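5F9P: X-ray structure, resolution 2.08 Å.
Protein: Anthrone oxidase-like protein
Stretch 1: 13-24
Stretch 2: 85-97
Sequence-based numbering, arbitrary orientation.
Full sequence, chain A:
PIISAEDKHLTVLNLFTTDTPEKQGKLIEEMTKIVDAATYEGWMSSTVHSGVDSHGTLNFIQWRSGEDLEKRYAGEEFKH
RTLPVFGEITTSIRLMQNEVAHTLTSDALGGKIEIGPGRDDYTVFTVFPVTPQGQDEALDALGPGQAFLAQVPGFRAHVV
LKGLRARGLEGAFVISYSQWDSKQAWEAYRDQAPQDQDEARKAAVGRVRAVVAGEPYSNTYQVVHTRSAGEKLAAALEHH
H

Stretch 1, residues 13-24: LNLFTTDTPEKQ
Stretch 2 85-97: VFGEITTSIRLMQ

Strands 13-17 and 92-97 run antiparallel, axes at 168° and 4.7 Å apart at closest approach. Both are extended, with phi/psi mostly near -115/125; Ser92 is more stretched at -157/158 and Thr17 has psi 149. Leu13 pairs with Met96, Leu15 with Arg94 and Thr17 with Ser92. Leu13 N to Met96 O is 2.9 Å and Met96 N to Leu13 O 2.8 Å. Leu15 N to Arg94 O is 2.7 Å and Arg94 N to Leu15 O 2.9 Å. Thr17 N bonds Ser92 O at 3.2 Å, but Thr17 O takes Thr91 N at 2.8 Å as the pairing ends.

On the Leu13, Leu15 and Thr17 face, selenomethionine Met96 (m, t, m) bends its tip back. Its CE lies 3.6 Å from Leu15 CB and 4.1 Å from Leu13 CB, filling the space beside both. Leu15 (t, p) sets CD2 over one guanidinium face of Arg94, 3.9 Å from NH1. Thr17 OG1 hydrogen-bonds Ser92 OG at 2.5 Å and Thr91 OG1 at 2.7 Å.

On the other face, Phe16 (chi1 m) is the main bump. Its CE1 meets Phe86 CD2 at 3.4 Å, ring planes at 57°. Ile93 CG1 lies at the ring edge, 3.8 Å from Phe16 CD1.

Beyond the strand, Thr18 OG1 (t) donates to Ile89 O at 2.6 Å. Lys23 packs its CB 4.2 Å from Ile89 CB.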

ATOM      1  N   LEU A  13       0.462  -1.195   6.111  1.00 13.13           N
ATOM      2  CA  LEU A  13       0.343  -1.976   4.882  1.00 11.91           C
ATOM      3  C   LEU A  13       0.838  -3.395   5.085  1.00 11.40           C
ATOM      4  O   LEU A  13       2.008  -3.623   5.401  1.00 12.59           O
ATOM      5  CB  LEU A  13       1.081  -1.314   3.721  1.00 10.95           C
ATOM      6  CG  LEU A  13       0.346  -0.141   3.062  1.00 14.22           C
ATOM      7  CD1 LEU A  13       0.018   0.966   4.065  1.00 15.94           C
ATOM      8  CD2 LEU A  13       1.165   0.406   1.920  1.00 12.79           C
ATOM      9  N   ASN A  14      -0.076  -4.347   4.932  1.00 11.35           N
ATOM     10  CA  ASN A  14       0.252  -5.761   5.011  1.00 11.08           C
ATOM     11  C   ASN A  14       0.419  -6.309   3.597  1.00 12.55           C
ATOM     12  O   ASN A  14      -0.537  -6.375   2.819  1.00 10.73           O
ATOM     13  CB  ASN A  14      -0.832  -6.535   5.757  1.00 10.72           C
ATOM     14  CG  ASN A  14      -0.980  -6.097   7.202  1.00 10.11           C
ATOM     15  OD1 ASN A  14      -0.120  -5.416   7.746  1.00 12.78           O
ATOM     16  ND2 ASN A  14      -2.067  -6.522   7.840  1.00 13.92           N
ATOM     17  N   LEU A  15       1.653  -6.674   3.275  1.00 12.75           N
ATOM     18  CA  LEU A  15       2.028  -7.104   1.940  1.00 11.04           C
ATOM     19  C   LEU A  15       2.292  -8.604   1.917  1.00 13.57           C
ATOM     20  O   LEU A  15       3.104  -9.112   2.691  1.00 12.81           O
ATOM     21  CB  LEU A  15       3.288  -6.352   1.504  1.00 12.65           C
ATOM     22  CG  LEU A  15       3.929  -6.813   0.190  1.00 15.49           C
ATOM     23  CD1 LEU A  15       2.974  -6.568  -0.974  1.00 10.60           C
ATOM     24  CD2 LEU A  15       5.257  -6.098  -0.021  1.00 14.07           C
ATOM     25  N   PHE A  16       1.598  -9.306   1.027  1.00 12.62           N
ATOM     26  CA  PHE A  16       1.731 -10.747   0.907  1.00 12.87           C
ATOM     27  C   PHE A  16       2.085 -11.125  -0.536  1.00 14.00           C
ATOM     28  O   PHE A  16       1.485 -10.613  -1.483  1.00 12.93           O
ATOM     29  CB  PHE A  16       0.414 -11.418   1.282  1.00 11.09           C
ATOM     30  CG  PHE A  16      -0.110 -11.024   2.637  1.00 13.43           C
ATOM     31  CD1 PHE A  16       0.347 -11.659   3.780  1.00 13.37           C
ATOM     32  CD2 PHE A  16      -1.069 -10.034   2.763  1.00 10.50           C
ATOM     33  CE1 PHE A  16      -0.124 -11.303   5.026  1.00 14.27           C
ATOM     34  CE2 PHE A  16      -1.562  -9.680   4.005  1.00 14.16           C
ATOM     35  CZ  PHE A  16      -1.086 -10.317   5.142  1.00 12.40           C
ATOM     36  N   THR A  17       3.060 -12.011  -0.696  1.00 13.71           N
ATOM     37  CA  THR A  17       3.398 -12.559  -2.007  1.00 13.71           C
ATOM     38  C   THR A  17       3.060 -14.048  -2.002  1.00 13.25           C
ATOM     39  O   THR A  17       3.121 -14.705  -0.963  1.00 15.23           O
ATOM     40  CB  THR A  17       4.902 -12.373  -2.347  1.00 17.21           C
ATOM     41  OG1 THR A  17       5.706 -13.073  -1.387  1.00 17.26           O
ATOM     42  CG2 THR A  17       5.275 -10.905  -2.318  1.00 15.02           C
ATOM     43  N   THR A  18       2.681 -14.578  -3.153  1.00 14.58           N
ATOM     44  CA  THR A  18       2.414 -16.001  -3.263  1.00 17.27           C
ATOM     45  C   THR A  18       2.747 -16.496  -4.674  1.00 20.68           C
ATOM     46  O   THR A  18       3.098 -15.700  -5.539  1.00 14.31           O
ATOM     47  CB  THR A  18       0.956 -16.326  -2.887  1.00 18.16           C
ATOM     48  OG1 THR A  18       0.810 -17.743  -2.720  1.00 19.81           O
ATOM     49  CG2 THR A  18      -0.005 -15.815  -3.947  1.00 13.53           C
ATOM     50  N   ASP A  19       2.633 -17.802  -4.914  1.00 23.02           N
ATOM     51  CA  ASP A  19       3.121 -18.356  -6.180  1.00 22.41           C
ATOM     52  C   ASP A  19       2.081 -19.005  -7.105  1.00 24.83           C
ATOM     53  O   ASP A  19       2.440 -19.492  -8.175  1.00 25.79           O
ATOM     54  CB  ASP A  19       4.296 -19.317  -5.938  1.00 21.93           C
ATOM     55  CG  ASP A  19       3.923 -20.488  -5.050  1.00 28.27           C
ATOM     56  OD1 ASP A  19       2.741 -20.598  -4.642  1.00 26.48           O
ATOM     57  OD2 ASP A  19       4.816 -21.315  -4.772  1.00 38.97           O
ATOM     58  N   THR A  20       0.809 -19.015  -6.709  1.00 19.58           N
ATOM     59  CA  THR A  20      -0.252 -19.485  -7.599  1.00 18.29           C
ATOM     60  C   THR A  20      -1.473 -18.598  -7.462  1.00 21.24           C
ATOM     61  O   THR A  20      -1.705 -18.009  -6.403  1.00 18.10           O
ATOM     62  CB  THR A  20      -0.689 -20.958  -7.318  1.00 22.92           C
ATOM     63  OG1 THR A  20      -1.498 -21.015  -6.136  1.00 21.12           O
ATOM     64  CG2 THR A  20       0.511 -21.873  -7.158  1.00 20.80           C
ATOM     65  N   PRO A  21      -2.269 -18.506  -8.536  1.00 23.04           N
ATOM     66  CA  PRO A  21      -3.494 -17.707  -8.478  1.00 21.54           C
ATOM     67  C   PRO A  21      -4.495 -18.313  -7.509  1.00 20.08           C
ATOM     68  O   PRO A  21      -5.338 -17.580  -7.013  1.00 16.11           O
ATOM     69  CB  PRO A  21      -4.031 -17.766  -9.914  1.00 19.63           C
ATOM     70  CG  PRO A  21      -3.409 -18.991 -10.513  1.00 22.40           C
ATOM     71  CD  PRO A  21      -2.072 -19.153  -9.848  1.00 22.67           C
ATOM     72  N   GLU A  22      -4.396 -19.615  -7.236  1.00 20.78           N
ATOM     73  CA  GLU A  22      -5.307 -20.261  -6.288  1.00 19.63           C
ATOM     74  C   GLU A  22      -5.021 -19.788  -4.867  1.00 19.63           C
ATOM     75  O   GLU A  22      -5.941 -19.530  -4.088  1.00 16.93           O
ATOM     76  CB  GLU A  22      -5.196 -21.791  -6.352  1.00 27.04           C
ATOM     77  CG  GLU A  22      -5.776 -22.413  -7.623  1.00 27.59           C
ATOM     78  CD  GLU A  22      -4.813 -22.356  -8.802  1.00 28.46           C
ATOM     79  OE1 GLU A  22      -3.638 -21.956  -8.612  1.00 24.76           O
ATOM     80  OE2 GLU A  22      -5.237 -22.722  -9.920  1.00 33.82           O
ATOM     81  N   LYS A  23      -3.738 -19.684  -4.529  1.00 15.62           N
ATOM     82  CA  LYS A  23      -3.357 -19.188  -3.222  1.00 17.34           C
ATOM     83  C   LYS A  23      -3.684 -17.702  -3.085  1.00 16.13           C
ATOM     84  O   LYS A  23      -3.980 -17.233  -1.989  1.00 15.29           O
ATOM     85  CB  LYS A  23      -1.878 -19.450  -2.940  1.00 18.93           C
ATOM     86  CG  LYS A  23      -1.533 -20.931  -2.753  1.00 22.42           C
ATOM     87  CD  LYS A  23      -0.036 -21.094  -2.528  1.00 20.91           C
ATOM     88  CE  LYS A  23       0.411 -22.538  -2.588  1.00 25.47           C
ATOM     89  NZ  LYS A  23       1.898 -22.577  -2.568  1.00 30.21           N
ATOM     90  N   GLN A  24      -3.645 -16.964  -4.191  1.00 14.11           N
ATOM     91  CA  GLN A  24      -4.061 -15.568  -4.146  1.00 12.63           C
ATOM     92  C   GLN A  24      -5.543 -15.448  -3.807  1.00 13.08           C
ATOM     93  O   GLN A  24      -5.931 -14.629  -2.980  1.00 14.94           O
ATOM     94  CB  GLN A  24      -3.766 -14.827  -5.450  1.00 12.02           C
ATOM     95  CG  GLN A  24      -4.250 -13.374  -5.404  1.00 12.35           C
ATOM     96  CD  GLN A  24      -3.771 -12.557  -6.576  1.00 16.57           C
ATOM     97  OE1 GLN A  24      -2.623 -12.678  -6.992  1.00 16.68           O
ATOM     98  NE2 GLN A  24      -4.647 -11.714  -7.115  1.00 14.42           N
ATOM     99  N   VAL A  85      -2.028 -19.624   9.148  1.00 16.00           N
ATOM    100  CA  VAL A  85      -2.818 -19.821   7.926  1.00 16.45           C
ATOM    101  C   VAL A  85      -2.198 -19.060   6.755  1.00 17.95           C
ATOM    102  O   VAL A  85      -2.003 -19.605   5.663  1.00 18.43           O
ATOM    103  CB  VAL A  85      -4.297 -19.400   8.112  1.00 15.92           C
ATOM    104  CG1 VAL A  85      -5.004 -19.244   6.755  1.00 14.83           C
ATOM    105  CG2 VAL A  85      -5.015 -20.400   8.983  1.00 13.77           C
ATOM    106  N   PHE A  86      -1.882 -17.795   6.987  1.00 16.58           N
ATOM    107  CA  PHE A  86      -1.272 -16.979   5.948  1.00 15.33           C
ATOM    108  C   PHE A  86       0.098 -17.539   5.569  1.00 19.18           C
ATOM    109  O   PHE A  86       0.459 -17.572   4.395  1.00 18.46           O
ATOM    110  CB  PHE A  86      -1.169 -15.530   6.410  1.00 15.17           C
ATOM    111  CG  PHE A  86      -2.470 -14.769   6.304  1.00 17.95           C
ATOM    112  CD1 PHE A  86      -3.631 -15.273   6.866  1.00 20.18           C
ATOM    113  CD2 PHE A  86      -2.530 -13.557   5.640  1.00 20.97           C
ATOM    114  CE1 PHE A  86      -4.834 -14.575   6.766  1.00 22.16           C
ATOM    115  CE2 PHE A  86      -3.724 -12.844   5.547  1.00 20.84           C
ATOM    116  CZ  PHE A  86      -4.877 -13.355   6.108  1.00 17.08           C
ATOM    117  N   GLY A  87       0.847 -17.990   6.573  1.00 18.16           N
ATOM    118  CA  GLY A  87       2.161 -18.562   6.349  1.00 18.93           C
ATOM    119  C   GLY A  87       2.116 -19.664   5.306  1.00 23.37           C
ATOM    120  O   GLY A  87       3.004 -19.774   4.466  1.00 21.29           O
ATOM    121  N   GLU A  88       1.064 -20.475   5.356  1.00 20.44           N
ATOM    122  CA  GLU A  88       0.944 -21.648   4.495  1.00 21.90           C
ATOM    123  C   GLU A  88       0.606 -21.322   3.036  1.00 21.24           C
ATOM    124  O   GLU A  88       0.835 -22.137   2.145  1.00 22.12           O
ATOM    125  CB  GLU A  88      -0.090 -22.615   5.079  1.00 19.24           C
ATOM    126  CG  GLU A  88       0.263 -23.046   6.485  1.00 20.76           C
ATOM    127  CD  GLU A  88      -0.839 -23.812   7.170  1.00 24.94           C
ATOM    128  OE1 GLU A  88      -1.928 -23.979   6.564  1.00 25.13           O
ATOM    129  OE2 GLU A  88      -0.605 -24.246   8.322  1.00 24.38           O
ATOM    130  N   ILE A  89       0.068 -20.138   2.776  1.00 18.98           N
ATOM    131  CA  ILE A  89      -0.294 -19.796   1.400  1.00 18.74           C
ATOM    132  C   ILE A  89       0.487 -18.619   0.810  1.00 18.30           C
ATOM    133  O   ILE A  89       0.092 -18.055  -0.212  1.00 17.52           O
ATOM    134  CB  ILE A  89      -1.792 -19.527   1.273  1.00 17.41           C
ATOM    135  CG1 ILE A  89      -2.225 -18.464   2.292  1.00 19.36           C
ATOM    136  CG2 ILE A  89      -2.565 -20.815   1.483  1.00 20.97           C
ATOM    137  CD1 ILE A  89      -3.693 -18.126   2.207  1.00 19.09           C
ATOM    138  N   THR A  90       1.586 -18.255   1.457  1.00 16.50           N
ATOM    139  CA  THR A  90       2.416 -17.140   1.005  1.00 16.92           C
ATOM    140  C   THR A  90       3.879 -17.541   0.867  1.00 18.55           C
ATOM    141  O   THR A  90       4.342 -18.500   1.488  1.00 20.86           O
ATOM    142  CB  THR A  90       2.342 -15.936   1.976  1.00 15.32           C
ATOM    143  OG1 THR A  90       2.751 -16.348   3.285  1.00 17.43           O
ATOM    144  CG2 THR A  90       0.927 -15.378   2.045  1.00 15.70           C
ATOM    145  N   THR A  91       4.605 -16.798   0.044  1.00 18.16           N
ATOM    146  CA  THR A  91       6.038 -16.975  -0.060  1.00 17.70           C
ATOM    147  C   THR A  91       6.730 -15.933   0.803  1.00 17.21           C
ATOM    148  O   THR A  91       7.890 -16.097   1.185  1.00 15.33           O
ATOM    149  CB  THR A  91       6.499 -16.847  -1.517  1.00 23.52           C
ATOM    150  OG1 THR A  91       5.906 -15.674  -2.089  1.00 17.69           O
ATOM    151  CG2 THR A  91       6.067 -18.091  -2.326  1.00 21.97           C
ATOM    152  N   SER A  92       6.017 -14.854   1.105  1.00 13.51           N
ATOM    153  CA  SER A  92       6.502 -13.867   2.069  1.00 15.79           C
ATOM    154  C   SER A  92       5.370 -13.039   2.682  1.00 14.70           C
ATOM    155  O   SER A  92       4.280 -12.903   2.107  1.00 13.82           O
ATOM    156  CB  SER A  92       7.532 -12.925   1.433  1.00 18.01           C
ATOM    157  OG  SER A  92       6.906 -11.995   0.558  1.00 18.28           O
ATOM    158  N   ILE A  93       5.661 -12.475   3.847  1.00 14.05           N
ATOM    159  CA  ILE A  93       4.738 -11.627   4.583  1.00 13.40           C
ATOM    160  C   ILE A  93       5.513 -10.432   5.116  1.00 16.00           C
ATOM    161  O   ILE A  93       6.537 -10.599   5.786  1.00 16.73           O
ATOM    162  CB  ILE A  93       4.166 -12.381   5.787  1.00 13.62           C
ATOM    163  CG1 ILE A  93       3.266 -13.530   5.330  1.00 15.00           C
ATOM    164  CG2 ILE A  93       3.438 -11.419   6.728  1.00 14.81           C
ATOM    165  CD1 ILE A  93       2.949 -14.522   6.450  1.00 17.30           C
ATOM    166  N   ARG A  94       5.037  -9.231   4.817  1.00 11.82           N
ATOM    167  CA  ARG A  94       5.621  -8.017   5.372  1.00 14.02           C
ATOM    168  C   ARG A  94       4.514  -7.136   5.926  1.00 16.35           C
ATOM    169  O   ARG A  94       3.614  -6.719   5.189  1.00 14.84           O
ATOM    170  CB  ARG A  94       6.420  -7.246   4.316  1.00 12.14           C
ATOM    171  CG  ARG A  94       7.827  -7.789   4.078  1.00 20.89           C
ATOM    172  CD  ARG A  94       7.973  -8.340   2.686  1.00 25.25           C
ATOM    173  NE  ARG A  94       8.999  -7.628   1.927  1.00 33.54           N
ATOM    174  CZ  ARG A  94       9.147  -7.703   0.606  1.00 35.03           C
ATOM    175  NH1 ARG A  94       8.314  -8.444  -0.125  1.00 28.88           N
ATOM    176  NH2 ARG A  94      10.115  -7.014   0.013  1.00 33.08           N
ATOM    177  N   LEU A  95       4.573  -6.870   7.227  1.00 13.34           N
ATOM    178  CA  LEU A  95       3.567  -6.046   7.874  1.00 14.57           C
ATOM    179  C   LEU A  95       4.244  -4.748   8.248  1.00 15.04           C
ATOM    180  O   LEU A  95       5.065  -4.708   9.179  1.00 13.57           O
ATOM    181  CB  LEU A  95       3.006  -6.733   9.124  1.00 12.68           C
ATOM    182  CG  LEU A  95       2.654  -8.220   9.064  1.00 13.44           C
ATOM    183  CD1 LEU A  95       2.242  -8.685  10.458  1.00 15.99           C
ATOM    184  CD2 LEU A  95       1.553  -8.529   8.051  1.00 11.34           C
HETATM  185  N   MSE A  96       3.896  -3.687   7.528  1.00 13.50           N
HETATM  186  CA  MSE A  96       4.683  -2.464   7.556  1.00 11.88           C
HETATM  187  C   MSE A  96       3.938  -1.287   8.170  1.00 14.16           C
HETATM  188  O   MSE A  96       2.834  -0.958   7.751  1.00 12.21           O
HETATM  189  CB  MSE A  96       5.127  -2.120   6.135  1.00 11.93           C
HETATM  190  CG  MSE A  96       6.144  -3.099   5.544  1.00 14.50           C
HETATM  191 SE   MSE A  96       6.364  -2.819   3.627  0.84 17.45          SE
HETATM  192  CE  MSE A  96       4.573  -3.417   3.064  1.00 11.76           C
ATOM    193  N   GLN A  97       4.553  -0.642   9.157  1.00 11.75           N
ATOM    194  CA  GLN A  97       3.934   0.503   9.810  1.00 11.80           C
ATOM    195  C   GLN A  97       4.537   1.789   9.266  1.00 13.14           C
ATOM    196  O   GLN A  97       5.759   1.928   9.204  1.00 14.18           O
ATOM    197  CB  GLN A  97       4.117   0.416  11.333  1.00 12.93           C
ATOM    198  CG  GLN A  97       3.669  -0.922  11.917  1.00 15.97           C
ATOM    199  CD  GLN A  97       3.974  -1.051  13.405  1.00 15.57           C
ATOM    200  OE1 GLN A  97       3.913  -0.076  14.143  1.00 16.18           O
ATOM    201  NE2 GLN A  97       4.305  -2.258  13.844  1.00 14.90           N
TER
HETATM  202  O   HOH W   1       5.669  -9.789   1.400  1.00 17.47           O